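Local structure of D-mandelate dehydrogenase (Rhodotorula graminis, 2W2L) at residues Leu126-Leu131 / Arg251-Ala256; Leu276-Asp281 / Lys297-Thr302. The protein probably oxidises D-mandelate with NAD as cofactor and belongs to the D-isomer specific 2-hydroxyacid dehydrogenase family. One frame throughout, in Å; residues are numbered along the deposited sequence.

Both contacts lie in the Rossmann-type nucleotide-binding domain and are made in series along the chain. Helix 114-130 comes first; the chain then runs through strands 165-169, 189-193, 208-210 and 223-226 before strand 250-254 returns to the end of that helix, closing the long loop of interaction 1. Only afterwards does interaction 2 open, with strand 275-280, helix 291-294 and strand 299-301 closing a short loop at the sheet's outer margin. Neither loop encloses or crosses the other, yet their centres are about 6 Å apart. Strands 250-254 and 275-280 are sheet neighbours, Ile252 pairing with Gly279, and the helix reaches interaction 2 through Ser127 OG, bonded to Thr300 OG1.

Interaction 1: Leu126-Leu131 / Arg251-Ala256; sequences LSVFRL and RIVNTA. With NAD (nicotinamide-adenine-dinucleotide), chain K.
The guanidinium of Arg251 lies flat on the ring of Phe129, a cation-pi stack joining the C-terminal end of helix 114-130 to strand 250-254 of the Rossmann-type parallel sheet. Their planes are 9° apart, with centres 4.2 Å from each other. Arg251 CD sits over the middle of the same face, 3.7 Å from the ring centroid, in a CH-pi contact. The chain, extended from CG to NE (chi3 -156°), crosses the Phe129 side chain at about a right angle, taking NE and CZ over the CD1-CE1 side. Beside it, Val128 CG2 packs 3.9 Å from Val253 CG1, and the axes of segments 126-130 and 251-254 run nearly antiparallel, at 159°. Further out, a water accepts from Arg251 NH2 at 3.3 Å and donates to Phe129 O at 2.9 Å, while NH1 bonds to the carbonyl of Asp222. His164 meets Phe129 edge-to-face. With an alanine at Phe129 the arginine would probably lose its stacking surface, leaving its guanidinium freer to tilt on its polar partners. Beyond the strand, Asn254 OD1 closes an Asx turn by accepting from Ala256 N at 2.8 Å. Beside this turn the cofactor's carboxamide nitrogen N7N donates to Thr255 O at 2.8 Å.

Interaction 2: Leu276-Asp281 / Lys297-Thr302; sequences LSAGLD and KHVTLT
Leu280 N donates to Thr300 O at 2.7 Å, the shortest backbone bond between strand 275-280 and strand 299-301, the last of the Rossmann-type sheet in this chain; helix 291-294 joins the two parallel strands in a beta-alpha-beta unit. The four backbone bonds alternate from strand to strand: Thr300 N gives to Ala278 O, and Thr302 N reaches Leu280 O at 2.9 Å with an N-H...O angle of 163°. In this close-knit part Gly279 lies beside Thr300, its CA 3.3 Å from Thr300 O in a CA-H...O contact. On the sheet face that carries Ala278, Leu280, Val299 and Leu301, the two leucines lie side by side, pointing the same way, Leu280 CD1 touching Leu301 CD2 at 4.1 Å. Leu266 and Leu270 of helix 263-271 pack against this face.

The pairing is looser at the partly exposed start, where Ala278 N reaches His298 O over 3.3 Å, tilted 26° from the carbonyl plane. There His298 CB rests against Leu276 O, and exposed Lys297 forms a salt bridge with Glu153. At the buried far end, Asp281 CG lies anti to the backbone N (chi1 -178°), which places the carboxylate between Thr302 and the nicotinamide end of NAD. OD2 accepts from the NAD carboxamide N7N, whereas OD1 uses its anti lone pair to accept from Thr302 OG1 at 2.6 Å.

Interaction 1: Leu126-Leu131 / Arg251-Ala256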
loop_
_atom_site.group_PDB
_atom_site.type_symbol
_atom_site.label_atom_id
_atom_site.label_comp_id
_atom_site.label_asym_id
_atom_site.label_seq_id
_atom_site.Cartn_x
_atom_site.Cartn_y
_atom_site.Cartn_z
ATOM N N LEU D 126 3.473 -3.898 -0.756
ATOM C CA LEU D 126 2.569 -3.734 -1.903
ATOM C C LEU D 126 3.356 -3.213 -3.083
ATOM O O LEU D 126 3.182 -3.649 -4.190
ATOM C CB LEU D 126 1.347 -2.838 -1.593
ATOM C CG LEU D 126 0.375 -3.514 -0.586
ATOM C CD1 LEU D 126 -0.668 -2.557 0.018
ATOM C CD2 LEU D 126 -0.314 -4.719 -1.205
ATOM N N SER D 127 4.274 -2.324 -2.837
ATOM C CA SER D 127 4.836 -1.620 -3.934
ATOM C C SER D 127 5.807 -2.522 -4.686
ATOM O O SER D 127 5.781 -2.549 -5.909
ATOM C CB SER D 127 5.508 -0.335 -3.466
ATOM O OG SER D 127 6.241 0.173 -4.531
ATOM N N VAL D 128 6.607 -3.284 -3.948
ATOM C CA VAL D 128 7.604 -4.174 -4.527
ATOM C C VAL D 128 6.996 -5.453 -5.099
ATOM O O VAL D 128 7.584 -6.070 -5.955
ATOM C CB VAL D 128 8.717 -4.535 -3.488
ATOM C CG1 VAL D 128 9.429 -3.282 -2.982
ATOM C CG2 VAL D 128 8.152 -5.328 -2.300
ATOM N N PHE D 129 5.830 -5.872 -4.636
ATOM C CA PHE D 129 5.113 -6.964 -5.300
ATOM C C PHE D 129 4.435 -6.603 -6.632
ATOM O O PHE D 129 4.403 -7.406 -7.563
ATOM C CB PHE D 129 4.092 -7.587 -4.352
ATOM C CG PHE D 129 4.652 -8.744 -3.565
ATOM C CD1 PHE D 129 4.788 -9.986 -4.133
ATOM C CD2 PHE D 129 5.087 -8.574 -2.261
ATOM C CE1 PHE D 129 5.320 -11.051 -3.420
ATOM C CE2 PHE D 129 5.611 -9.630 -1.540
ATOM C CZ PHE D 129 5.739 -10.869 -2.133
ATOM N N ARG D 130 3.879 -5.405 -6.705
ATOM C CA ARG D 130 3.072 -4.979 -7.858
ATOM C C ARG D 130 3.833 -4.048 -8.824
ATOM O O ARG D 130 3.312 -3.637 -9.855
ATOM C CB ARG D 130 1.793 -4.283 -7.362
ATOM C CG ARG D 130 1.032 -5.083 -6.328
ATOM C CD ARG D 130 0.454 -6.323 -6.956
ATOM N NE ARG D 130 -0.359 -5.832 -8.036
ATOM C CZ ARG D 130 -1.667 -5.614 -7.966
ATOM N NH1 ARG D 130 -2.344 -5.957 -6.871
ATOM N NH2 ARG D 130 -2.291 -5.090 -9.027
ATOM N N LEU D 131 5.065 -3.728 -8.457
ATOM C CA LEU D 131 5.877 -2.746 -9.184
ATOM C C LEU D 131 5.121 -1.417 -9.365
ATOM O O LEU D 131 5.082 -0.863 -10.450
ATOM C CB LEU D 131 6.333 -3.316 -10.524
ATOM C CG LEU D 131 6.965 -4.672 -10.234
ATOM C CD1 LEU D 131 7.133 -5.519 -11.465
ATOM C CD2 LEU D 131 8.300 -4.467 -9.522
ATOM N N ARG D 251 12.403 -10.007 -3.120
ATOM C CA ARG D 251 12.104 -8.622 -2.775
ATOM C C ARG D 251 12.540 -8.319 -1.363
ATOM O O ARG D 251 12.608 -9.229 -0.495
ATOM C CB ARG D 251 10.593 -8.388 -2.868
ATOM C CG ARG D 251 9.993 -8.688 -4.255
ATOM C CD ARG D 251 8.519 -8.990 -4.183
ATOM N NE ARG D 251 8.114 -9.783 -5.332
ATOM C CZ ARG D 251 8.231 -11.105 -5.412
ATOM N NH1 ARG D 251 8.744 -11.821 -4.403
ATOM N NH2 ARG D 251 7.820 -11.713 -6.508
ATOM N N ILE D 252 12.819 -7.046 -1.108
ATOM C CA ILE D 252 13.173 -6.612 0.247
ATOM C C ILE D 252 12.664 -5.192 0.525
ATOM O O ILE D 252 12.659 -4.317 -0.382
ATOM C CB ILE D 252 14.709 -6.738 0.544
ATOM C CG1 ILE D 252 14.984 -6.703 2.071
ATOM C CG2 ILE D 252 15.508 -5.686 -0.209
ATOM C CD1 ILE D 252 16.455 -6.796 2.441
ATOM N N VAL D 253 12.206 -4.987 1.763
ATOM C CA VAL D 253 11.831 -3.655 2.235
ATOM C C VAL D 253 12.544 -3.328 3.537
ATOM O O VAL D 253 12.790 -4.221 4.376
ATOM C CB VAL D 253 10.272 -3.482 2.396
ATOM C CG1 VAL D 253 9.537 -3.703 1.018
ATOM C CG2 VAL D 253 9.689 -4.355 3.601
ATOM N N ASN D 254 12.873 -2.051 3.694
ATOM C CA ASN D 254 13.499 -1.531 4.908
ATOM C C ASN D 254 12.795 -0.318 5.508
ATOM O O ASN D 254 12.660 0.715 4.872
ATOM C CB ASN D 254 14.959 -1.160 4.678
ATOM C CG ASN D 254 15.725 -0.988 6.009
ATOM O OD1 ASN D 254 15.164 -1.228 7.098
ATOM N ND2 ASN D 254 16.993 -0.583 5.930
ATOM N N THR D 255 12.365 -0.437 6.757
ATOM C CA THR D 255 11.801 0.710 7.472
ATOM C C THR D 255 12.522 0.909 8.781
ATOM O O THR D 255 12.127 1.748 9.583
ATOM C CB THR D 255 10.276 0.559 7.750
ATOM O OG1 THR D 255 10.050 -0.598 8.545
ATOM C CG2 THR D 255 9.467 0.439 6.446
ATOM N N ALA D 256 13.594 0.154 8.985
ATOM C CA ALA D 256 14.350 0.178 10.252
ATOM C C ALA D 256 15.346 1.380 10.276
ATOM O O ALA D 256 14.953 2.512 10.631
ATOM C CB ALA D 256 15.033 -1.214 10.529
HETATM P PA NAD K . 10.907 -3.121 19.356
HETATM O O1A NAD K . 11.484 -2.055 20.210
HETATM O O2A NAD K . 10.100 -4.044 20.247
HETATM O O5B NAD K . 12.070 -3.773 18.443
HETATM C C5B NAD K . 13.112 -4.603 18.917
HETATM C C4B NAD K . 12.837 -6.040 18.448
HETATM O O4B NAD K . 13.836 -6.539 17.570
HETATM C C3B NAD K . 12.742 -7.005 19.625
HETATM O O3B NAD K . 11.684 -7.918 19.451
HETATM C C2B NAD K . 14.038 -7.767 19.581
HETATM O O2B NAD K . 13.802 -9.094 19.995
HETATM C C1B NAD K . 14.523 -7.636 18.141
HETATM N N9A NAD K . 15.962 -7.306 18.126
HETATM C C8A NAD K . 16.608 -6.571 19.105
HETATM N N7A NAD K . 17.915 -6.460 18.777
HETATM C C5A NAD K . 18.116 -7.101 17.596
HETATM C C6A NAD K . 19.270 -7.281 16.848
HETATM N N6A NAD K . 20.450 -7.005 17.414
HETATM N N1A NAD K . 19.198 -8.013 15.677
HETATM C C2A NAD K . 17.989 -8.552 15.258
HETATM N N3A NAD K . 16.841 -8.368 16.016
HETATM C C4A NAD K . 16.903 -7.651 17.172
HETATM O O3 NAD K . 10.060 -2.513 18.120
HETATM P PN NAD K . 10.537 -1.298 17.135
HETATM O O1N NAD K . 9.235 -0.818 16.653
HETATM O O2N NAD K . 11.421 -0.319 17.835
HETATM O O5D NAD K . 11.362 -1.878 15.865
HETATM C C5D NAD K . 12.726 -1.544 15.683
HETATM C C4D NAD K . 13.036 -0.730 14.425
HETATM O O4D NAD K . 11.976 0.109 13.957
HETATM C C3D NAD K . 14.198 0.202 14.741
HETATM O O3D NAD K . 15.271 0.109 13.827
HETATM C C2D NAD K . 13.621 1.580 14.564
HETATM O O2D NAD K . 14.625 2.536 14.262
HETATM C C1D NAD K . 12.565 1.328 13.488
HETATM N N1N NAD K . 11.698 2.531 13.290
HETATM C C2N NAD K . 11.493 3.036 12.025
HETATM C C3N NAD K . 10.685 4.176 11.819
HETATM C C7N NAD K . 10.509 4.799 10.450
HETATM O O7N NAD K . 10.258 6.195 10.399
HETATM N N7N NAD K . 10.600 4.053 9.332
HETATM C C4N NAD K . 10.115 4.821 12.919
HETATM C C5N NAD K . 10.338 4.321 14.200
HETATM C C6N NAD K . 11.133 3.182 14.373
HETATM O O HOH W 1 6.492 -9.295 -8.249
#

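Interaction 2: Leu276-Asp281 / Lys297-Thr302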
loop_
_atom_site.group_PDB
_atom_site.type_symbol
_atom_site.label_atom_id
_atom_site.label_comp_id
_atom_site.label_asym_id
_atom_site.label_seq_id
_atom_site.Cartn_x
_atom_site.Cartn_y
_atom_site.Cartn_z
ATOM N N LEU D 276 14.211 -8.715 -7.568
ATOM C CA LEU D 276 13.373 -8.119 -8.583
ATOM C C LEU D 276 13.170 -6.628 -8.341
ATOM O O LEU D 276 13.143 -5.819 -9.289
ATOM C CB LEU D 276 12.003 -8.803 -8.585
ATOM C CG LEU D 276 11.013 -8.185 -9.578
ATOM C CD1 LEU D 276 11.365 -8.544 -11.078
ATOM C CD2 LEU D 276 9.565 -8.500 -9.256
ATOM N N SER D 277 12.992 -6.283 -7.073
ATOM C CA SER D 277 12.576 -4.974 -6.669
ATOM C C SER D 277 12.897 -4.777 -5.168
ATOM O O SER D 277 12.929 -5.763 -4.389
ATOM C CB SER D 277 11.061 -4.901 -6.873
ATOM O OG SER D 277 10.372 -5.789 -5.996
ATOM N N ALA D 278 13.131 -3.536 -4.751
ATOM C CA ALA D 278 13.377 -3.263 -3.336
ATOM C C ALA D 278 12.595 -2.052 -2.948
ATOM O O ALA D 278 12.291 -1.229 -3.808
ATOM C CB ALA D 278 14.855 -3.010 -3.070
ATOM N N GLY D 279 12.281 -1.942 -1.653
ATOM C CA GLY D 279 11.611 -0.763 -1.133
ATOM C C GLY D 279 12.284 -0.179 0.090
ATOM O O GLY D 279 12.301 -0.808 1.171
ATOM N N LEU D 280 12.830 1.025 -0.042
ATOM C CA LEU D 280 13.481 1.646 1.110
ATOM C C LEU D 280 12.825 2.928 1.616
ATOM O O LEU D 280 12.688 3.909 0.866
ATOM C CB LEU D 280 14.930 1.943 0.781
ATOM C CG LEU D 280 15.810 0.838 0.188
ATOM C CD1 LEU D 280 17.090 1.498 -0.084
ATOM C CD2 LEU D 280 16.017 -0.342 1.147
ATOM N N ASP D 281 12.421 2.913 2.889
ATOM C CA ASP D 281 12.046 4.133 3.589
ATOM C C ASP D 281 13.171 4.678 4.439
ATOM O O ASP D 281 13.011 5.703 5.073
ATOM C CB ASP D 281 10.826 3.951 4.481
ATOM C CG ASP D 281 10.417 5.245 5.175
ATOM O OD1 ASP D 281 9.975 6.166 4.436
ATOM O OD2 ASP D 281 10.546 5.349 6.435
ATOM N N LYS D 297 14.717 0.757 -12.434
ATOM C CA LYS D 297 13.269 0.594 -12.605
ATOM C C LYS D 297 12.451 0.276 -11.343
ATOM O O LYS D 297 11.451 0.913 -11.084
ATOM C CB LYS D 297 12.976 -0.475 -13.672
ATOM C CG LYS D 297 12.828 0.069 -15.126
ATOM C CD LYS D 297 12.476 -1.100 -16.063
ATOM C CE LYS D 297 12.634 -0.736 -17.518
ATOM N NZ LYS D 297 12.484 -1.992 -18.285
ATOM N N HIS D 298 12.860 -0.730 -10.578
ATOM C CA HIS D 298 11.961 -1.323 -9.643
ATOM C C HIS D 298 12.281 -1.050 -8.185
ATOM O O HIS D 298 11.993 -1.888 -7.329
ATOM C CB HIS D 298 11.830 -2.816 -9.927
ATOM C CG HIS D 298 11.083 -3.111 -11.192
ATOM N ND1 HIS D 298 11.504 -4.049 -12.115
ATOM C CD2 HIS D 298 9.949 -2.562 -11.701
ATOM C CE1 HIS D 298 10.647 -4.087 -13.119
ATOM N NE2 HIS D 298 9.702 -3.184 -12.901
ATOM N N VAL D 299 12.790 0.145 -7.888
ATOM C CA VAL D 299 13.132 0.455 -6.521
ATOM C C VAL D 299 12.293 1.587 -6.014
ATOM O O VAL D 299 12.473 2.708 -6.455
ATOM C CB VAL D 299 14.620 0.802 -6.355
ATOM C CG1 VAL D 299 14.954 1.060 -4.921
ATOM C CG2 VAL D 299 15.501 -0.326 -6.878
ATOM N N THR D 300 11.389 1.285 -5.078
ATOM C CA THR D 300 10.616 2.277 -4.326
ATOM C C THR D 300 11.394 2.985 -3.196
ATOM O O THR D 300 11.879 2.336 -2.247
ATOM C CB THR D 300 9.422 1.580 -3.699
ATOM O OG1 THR D 300 8.701 0.984 -4.760
ATOM C CG2 THR D 300 8.535 2.533 -2.908
ATOM N N LEU D 301 11.456 4.313 -3.251
ATOM C CA LEU D 301 12.223 5.044 -2.259
ATOM C C LEU D 301 11.420 6.176 -1.639
ATOM O O LEU D 301 10.904 7.029 -2.372
ATOM C CB LEU D 301 13.479 5.622 -2.919
ATOM C CG LEU D 301 14.349 4.654 -3.730
ATOM C CD1 LEU D 301 15.116 5.413 -4.736
ATOM C CD2 LEU D 301 15.248 3.888 -2.819
ATOM N N THR D 302 11.324 6.230 -0.311
ATOM C CA THR D 302 10.597 7.346 0.301
ATOM C C THR D 302 11.389 8.176 1.356
ATOM O O THR D 302 12.320 7.674 1.985
ATOM C CB THR D 302 9.384 6.825 0.954
ATOM O OG1 THR D 302 9.797 5.782 1.837
ATOM C CG2 THR D 302 8.400 6.274 -0.110
#